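Local coordinates for alkane monooxygenase (PDB 3B9O), which belongs to the luciferase-like monooxygenase family, flavin proteins with a TIM-barrel fold, and carries flavin mononucleotide in a pocket of the barrel, at residues F299-Y312 / E336-W348. Residues are numbered along the deposited sequence; the frame is centred on the assembly and turned at random.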
loop_
_atom_site.group_PDB
_atom_site.type_symbol
_atom_site.label_atom_id
_atom_site.label_comp_id
_atom_site.label_asym_id
_atom_site.label_seq_id
_atom_site.Cartn_x
_atom_site.Cartn_y
_atom_site.Cartn_z
ATOM N N PHE A 299 22.983 10.656 2.466
ATOM C CA PHE A 299 22.264 9.381 2.339
ATOM C C PHE A 299 23.013 8.424 1.446
ATOM O O PHE A 299 23.000 7.224 1.666
ATOM C CB PHE A 299 20.843 9.558 1.784
ATOM C CG PHE A 299 19.948 10.457 2.612
ATOM C CD1 PHE A 299 18.880 11.104 2.015
ATOM C CD2 PHE A 299 20.176 10.662 3.970
ATOM C CE1 PHE A 299 18.039 11.927 2.759
ATOM C CE2 PHE A 299 19.344 11.489 4.721
ATOM C CZ PHE A 299 18.265 12.119 4.114
ATOM N N GLN A 300 23.673 8.968 0.427
ATOM C CA GLN A 300 24.413 8.154 -0.518
ATOM C C GLN A 300 25.518 7.381 0.174
ATOM O O GLN A 300 25.702 6.201 -0.131
ATOM C CB GLN A 300 24.943 9.002 -1.681
ATOM C CG GLN A 300 25.741 8.235 -2.730
ATOM C CD GLN A 300 24.976 7.061 -3.339
ATOM O OE1 GLN A 300 23.922 7.242 -3.950
ATOM N NE2 GLN A 300 25.521 5.845 -3.184
ATOM N N LYS A 301 26.219 8.029 1.113
ATOM C CA LYS A 301 27.262 7.400 1.960
ATOM C C LYS A 301 26.790 6.102 2.663
ATOM O O LYS A 301 27.549 5.126 2.790
ATOM C CB LYS A 301 27.733 8.434 2.990
ATOM C CG LYS A 301 28.570 7.912 4.138
ATOM C CD LYS A 301 28.872 9.029 5.159
ATOM C CE LYS A 301 29.668 8.506 6.365
ATOM N NZ LYS A 301 30.173 9.670 7.184
ATOM N N TYR A 302 25.528 6.089 3.100
ATOM C CA TYR A 302 24.918 4.937 3.809
ATOM C C TYR A 302 24.191 3.915 2.943
ATOM O O TYR A 302 23.796 2.872 3.457
ATOM C CB TYR A 302 23.946 5.430 4.905
ATOM C CG TYR A 302 24.648 6.203 5.974
ATOM C CD1 TYR A 302 24.770 7.585 5.882
ATOM C CD2 TYR A 302 25.244 5.552 7.062
ATOM C CE1 TYR A 302 25.440 8.308 6.858
ATOM C CE2 TYR A 302 25.951 6.280 8.046
ATOM C CZ TYR A 302 26.020 7.644 7.936
ATOM O OH TYR A 302 26.661 8.382 8.888
ATOM N N TRP A 303 24.032 4.192 1.640
ATOM C CA TRP A 303 23.305 3.294 0.733
ATOM C C TRP A 303 24.078 2.003 0.632
ATOM O O TRP A 303 25.266 2.028 0.264
ATOM C CB TRP A 303 23.196 3.926 -0.641
ATOM C CG TRP A 303 22.208 3.331 -1.633
ATOM C CD1 TRP A 303 22.501 2.559 -2.743
ATOM C CD2 TRP A 303 20.795 3.557 -1.667
ATOM N NE1 TRP A 303 21.346 2.266 -3.426
ATOM C CE2 TRP A 303 20.288 2.877 -2.798
ATOM C CE3 TRP A 303 19.897 4.249 -0.833
ATOM C CZ2 TRP A 303 18.923 2.884 -3.125
ATOM C CZ3 TRP A 303 18.534 4.252 -1.160
ATOM C CH2 TRP A 303 18.068 3.575 -2.298
ATOM N N SER A 304 23.419 0.892 0.991
ATOM C CA SER A 304 24.086 -0.403 1.059
ATOM C C SER A 304 23.747 -1.243 -0.144
ATOM O O SER A 304 22.660 -1.805 -0.235
ATOM C CB SER A 304 23.729 -1.184 2.323
ATOM O OG SER A 304 24.437 -2.423 2.330
ATOM N N LEU A 305 24.703 -1.342 -1.063
ATOM C CA LEU A 305 24.540 -2.168 -2.258
ATOM C C LEU A 305 24.092 -3.599 -1.924
ATOM O O LEU A 305 23.230 -4.153 -2.597
ATOM C CB LEU A 305 25.840 -2.174 -3.080
ATOM C CG LEU A 305 25.778 -2.637 -4.542
ATOM C CD1 LEU A 305 26.295 -4.030 -4.706
ATOM C CD2 LEU A 305 24.379 -2.482 -5.187
ATOM N N GLU A 306 24.692 -4.192 -0.894
ATOM C CA GLU A 306 24.401 -5.571 -0.534
ATOM C C GLU A 306 22.944 -5.776 -0.049
ATOM O O GLU A 306 22.278 -6.751 -0.415
ATOM C CB GLU A 306 25.428 -6.031 0.509
ATOM C CG GLU A 306 25.763 -7.507 0.437
ATOM C CD GLU A 306 26.645 -7.930 -0.764
ATOM O OE1 GLU A 306 26.746 -9.140 -1.006
ATOM O OE2 GLU A 306 27.217 -7.095 -1.468
ATOM N N GLY A 307 22.452 -4.832 0.748
ATOM C CA GLY A 307 21.050 -4.825 1.144
ATOM C C GLY A 307 20.123 -4.710 -0.049
ATOM O O GLY A 307 19.173 -5.484 -0.183
ATOM N N HIS A 308 20.439 -3.782 -0.958
ATOM C CA HIS A 308 19.669 -3.716 -2.213
ATOM C C HIS A 308 19.719 -4.956 -3.069
ATOM O O HIS A 308 18.713 -5.340 -3.624
ATOM C CB HIS A 308 20.026 -2.482 -3.016
ATOM C CG HIS A 308 19.719 -1.227 -2.275
ATOM N ND1 HIS A 308 18.454 -0.698 -2.222
ATOM C CD2 HIS A 308 20.491 -0.446 -1.486
ATOM C CE1 HIS A 308 18.465 0.388 -1.476
ATOM N NE2 HIS A 308 19.690 0.561 -1.015
ATOM N N LEU A 309 20.876 -5.609 -3.156
ATOM C CA LEU A 309 20.923 -6.889 -3.880
ATOM C C LEU A 309 19.981 -7.925 -3.279
ATOM O O LEU A 309 19.312 -8.673 -4.009
ATOM C CB LEU A 309 22.361 -7.428 -3.945
ATOM C CG LEU A 309 23.366 -7.208 -5.085
ATOM C CD1 LEU A 309 22.900 -6.415 -6.273
ATOM C CD2 LEU A 309 24.685 -6.703 -4.519
ATOM N N ALA A 310 19.930 -7.990 -1.950
ATOM C CA ALA A 310 19.030 -8.922 -1.262
ATOM C C ALA A 310 17.569 -8.620 -1.613
ATOM O O ALA A 310 16.794 -9.541 -1.924
ATOM C CB ALA A 310 19.258 -8.887 0.282
ATOM N N HIS A 311 17.224 -7.331 -1.619
ATOM C CA HIS A 311 15.845 -6.896 -1.906
ATOM C C HIS A 311 15.454 -7.248 -3.328
ATOM O O HIS A 311 14.384 -7.785 -3.578
ATOM C CB HIS A 311 15.717 -5.385 -1.700
ATOM C CG HIS A 311 14.306 -4.902 -1.654
ATOM N ND1 HIS A 311 13.941 -3.718 -1.052
ATOM C CD2 HIS A 311 13.156 -5.457 -2.110
ATOM C CE1 HIS A 311 12.634 -3.554 -1.157
ATOM N NE2 HIS A 311 12.132 -4.604 -1.776
ATOM N N TYR A 312 16.351 -6.930 -4.251
ATOM C CA TYR A 312 16.200 -7.237 -5.668
ATOM C C TYR A 312 15.983 -8.725 -5.880
ATOM O O TYR A 312 15.122 -9.107 -6.655
ATOM C CB TYR A 312 17.426 -6.738 -6.436
ATOM C CG TYR A 312 17.380 -6.964 -7.936
ATOM C CD1 TYR A 312 16.874 -5.989 -8.798
ATOM C CD2 TYR A 312 17.852 -8.170 -8.496
ATOM C CE1 TYR A 312 16.849 -6.199 -10.196
ATOM C CE2 TYR A 312 17.819 -8.398 -9.860
ATOM C CZ TYR A 312 17.326 -7.418 -10.706
ATOM O OH TYR A 312 17.322 -7.677 -12.061
ATOM N N GLU A 336 25.541 -3.715 -15.218
ATOM C CA GLU A 336 24.849 -2.436 -15.281
ATOM C C GLU A 336 23.646 -2.382 -14.343
ATOM O O GLU A 336 23.375 -1.330 -13.753
ATOM C CB GLU A 336 24.442 -2.090 -16.713
ATOM C CG GLU A 336 24.153 -0.587 -16.915
ATOM C CD GLU A 336 23.539 -0.259 -18.284
ATOM O OE1 GLU A 336 23.838 -0.969 -19.278
ATOM O OE2 GLU A 336 22.764 0.728 -18.361
ATOM N N ILE A 337 22.928 -3.503 -14.221
ATOM C CA ILE A 337 21.877 -3.667 -13.213
ATOM C C ILE A 337 22.443 -3.318 -11.824
ATOM O O ILE A 337 21.847 -2.538 -11.079
ATOM C CB ILE A 337 21.286 -5.095 -13.226
ATOM C CG1 ILE A 337 20.540 -5.349 -14.536
ATOM C CG2 ILE A 337 20.340 -5.333 -12.023
ATOM C CD1 ILE A 337 19.992 -6.751 -14.681
ATOM N N ILE A 338 23.616 -3.866 -11.515
ATOM C CA ILE A 338 24.273 -3.685 -10.218
ATOM C C ILE A 338 24.780 -2.253 -10.011
ATOM O O ILE A 338 24.647 -1.698 -8.926
ATOM C CB ILE A 338 25.394 -4.750 -10.001
ATOM C CG1 ILE A 338 24.776 -6.155 -10.066
ATOM C CG2 ILE A 338 26.161 -4.495 -8.696
ATOM C CD1 ILE A 338 25.748 -7.288 -9.975
ATOM N N ASN A 339 25.336 -1.654 -11.058
ATOM C CA ASN A 339 25.767 -0.251 -11.017
ATOM C C ASN A 339 24.609 0.765 -10.805
ATOM O O ASN A 339 24.775 1.771 -10.099
ATOM C CB ASN A 339 26.571 0.077 -12.282
ATOM C CG ASN A 339 27.237 1.440 -12.221
ATOM O OD1 ASN A 339 26.974 2.306 -13.064
ATOM N ND2 ASN A 339 28.095 1.645 -11.222
ATOM N N ASN A 340 23.451 0.495 -11.413
ATOM C CA ASN A 340 22.247 1.318 -11.240
ATOM C C ASN A 340 21.717 1.220 -9.813
ATOM O O ASN A 340 21.088 2.140 -9.290
ATOM C CB ASN A 340 21.133 0.856 -12.183
ATOM C CG ASN A 340 21.409 1.184 -13.642
ATOM O OD1 ASN A 340 22.267 2.008 -13.967
ATOM N ND2 ASN A 340 20.669 0.536 -14.534
ATOM N N MET A 341 21.970 0.071 -9.211
ATOM C CA MET A 341 21.475 -0.266 -7.889
ATOM C C MET A 341 22.269 0.392 -6.743
ATOM O O MET A 341 21.744 0.544 -5.634
ATOM C CB MET A 341 21.503 -1.782 -7.746
ATOM C CG MET A 341 20.461 -2.328 -6.840
ATOM S SD MET A 341 20.750 -4.075 -6.653
ATOM C CE MET A 341 20.149 -4.711 -8.229
ATOM N N SER A 342 23.521 0.775 -6.989
ATOM C CA SER A 342 24.285 1.464 -5.947
ATOM C C SER A 342 24.061 2.978 -5.952
ATOM O O SER A 342 24.764 3.722 -5.256
ATOM C CB SER A 342 25.780 1.094 -5.961
ATOM O OG SER A 342 26.329 1.166 -7.262
ATOM N N LYS A 343 23.052 3.415 -6.708
ATOM C CA LYS A 343 22.658 4.828 -6.784
ATOM C C LYS A 343 21.237 5.070 -6.219
ATOM O O LYS A 343 20.352 4.216 -6.375
ATOM C CB LYS A 343 22.774 5.321 -8.235
ATOM C CG LYS A 343 24.118 4.966 -8.896
ATOM C CD LYS A 343 24.319 5.618 -10.269
ATOM C CE LYS A 343 23.239 5.211 -11.280
ATOM N NZ LYS A 343 23.711 5.413 -12.688
ATOM N N LEU A 344 21.034 6.229 -5.574
ATOM C CA LEU A 344 19.764 6.565 -4.896
ATOM C C LEU A 344 18.529 6.681 -5.795
ATOM O O LEU A 344 17.399 6.473 -5.321
ATOM C CB LEU A 344 19.871 7.856 -4.066
ATOM C CG LEU A 344 20.796 8.004 -2.862
ATOM C CD1 LEU A 344 20.055 8.670 -1.728
ATOM C CD2 LEU A 344 21.349 6.684 -2.416
ATOM N N ASP A 345 18.737 7.045 -7.059
ATOM C CA ASP A 345 17.639 7.162 -8.020
ATOM C C ASP A 345 17.528 5.965 -8.981
ATOM O O ASP A 345 16.902 6.068 -10.043
ATOM C CB ASP A 345 17.707 8.493 -8.791
ATOM C CG ASP A 345 18.881 8.571 -9.765
ATOM O OD1 ASP A 345 19.945 7.936 -9.538
ATOM O OD2 ASP A 345 18.718 9.298 -10.772
ATOM N N GLY A 346 18.122 4.837 -8.601
ATOM C CA GLY A 346 18.074 3.638 -9.436
ATOM C C GLY A 346 16.834 2.767 -9.232
ATOM O O GLY A 346 16.641 1.776 -9.963
ATOM N N LYS A 347 16.001 3.129 -8.243
ATOM C CA LYS A 347 14.801 2.357 -7.903
ATOM C C LYS A 347 13.666 2.642 -8.900
ATOM O O LYS A 347 13.818 3.489 -9.774
ATOM C CB LYS A 347 14.380 2.651 -6.461
ATOM C CG LYS A 347 15.363 2.129 -5.407
ATOM C CD LYS A 347 14.938 0.769 -4.833
ATOM C CE LYS A 347 16.110 0.037 -4.149
ATOM N NZ LYS A 347 15.727 -1.312 -3.579
ATOM N N TRP A 348 12.535 1.941 -8.785
ATOM C CA TRP A 348 11.448 2.150 -9.753
ATOM C C TRP A 348 10.474 3.301 -9.394
ATOM O O TRP A 348 9.341 3.341 -9.901
ATOM C CB TRP A 348 10.721 0.836 -10.099
ATOM C CG TRP A 348 10.205 0.786 -11.573
ATOM C CD1 TRP A 348 10.631 1.576 -12.637
ATOM C CD2 TRP A 348 9.216 -0.114 -12.122
ATOM N NE1 TRP A 348 9.948 1.230 -13.792
ATOM C CE2 TRP A 348 9.082 0.199 -13.511
ATOM C CE3 TRP A 348 8.420 -1.139 -11.578
ATOM C CZ2 TRP A 348 8.185 -0.481 -14.359
ATOM C CZ3 TRP A 348 7.527 -1.817 -12.422
ATOM C CH2 TRP A 348 7.424 -1.482 -13.804
#
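Met341, from segment 336-348, is the knob that enters a hole on helix 305-316 made by Leu305, His308, Leu309 and Tyr312. Its CB lies 3.9 Å from Leu305 CD2, and its CG meets His308 CB. SD presses on Leu309 CD1 and runs obliquely beside the Tyr312 ring, a Met-aromatic contact. A bend at chi3 (-76°) then lays the methyl CE over one face of that ring, 3.9 Å from its centroid. Ile337 CG2 touches the tyrosine near CZ and OH.

The backbone from Met341 to Leu344 is held by Gln300 and Trp303. Trp303 NE1 donates to Met341 O at 2.8 Å, with an N-H...O angle of 161° and the acceptor in the indole plane. One indole face takes Leu344, CA over the six-membered ring and CD2 towards the rim; the opposite face takes His308 NE2. Gln300, its chain bent at chi2 (56°), gives NE2 to Ser342 O at 3.1 Å, while its OE1 accepts a long, weak bond from Leu344 N. Lys347 NZ comes to the edge of the His308 imidazole, weakly bonded to ND1 at 3.1 Å.

The indole and amide N-H groups thus bond to two successive main-chain carbonyls and hold the chain leading into the type I turn Lys343-Gly346. With the His311 side chain about 8 Å from the bound flavin mononucleotide, helix 305-316 is joined to this chain by an apolar knob and a polar main-chain grip.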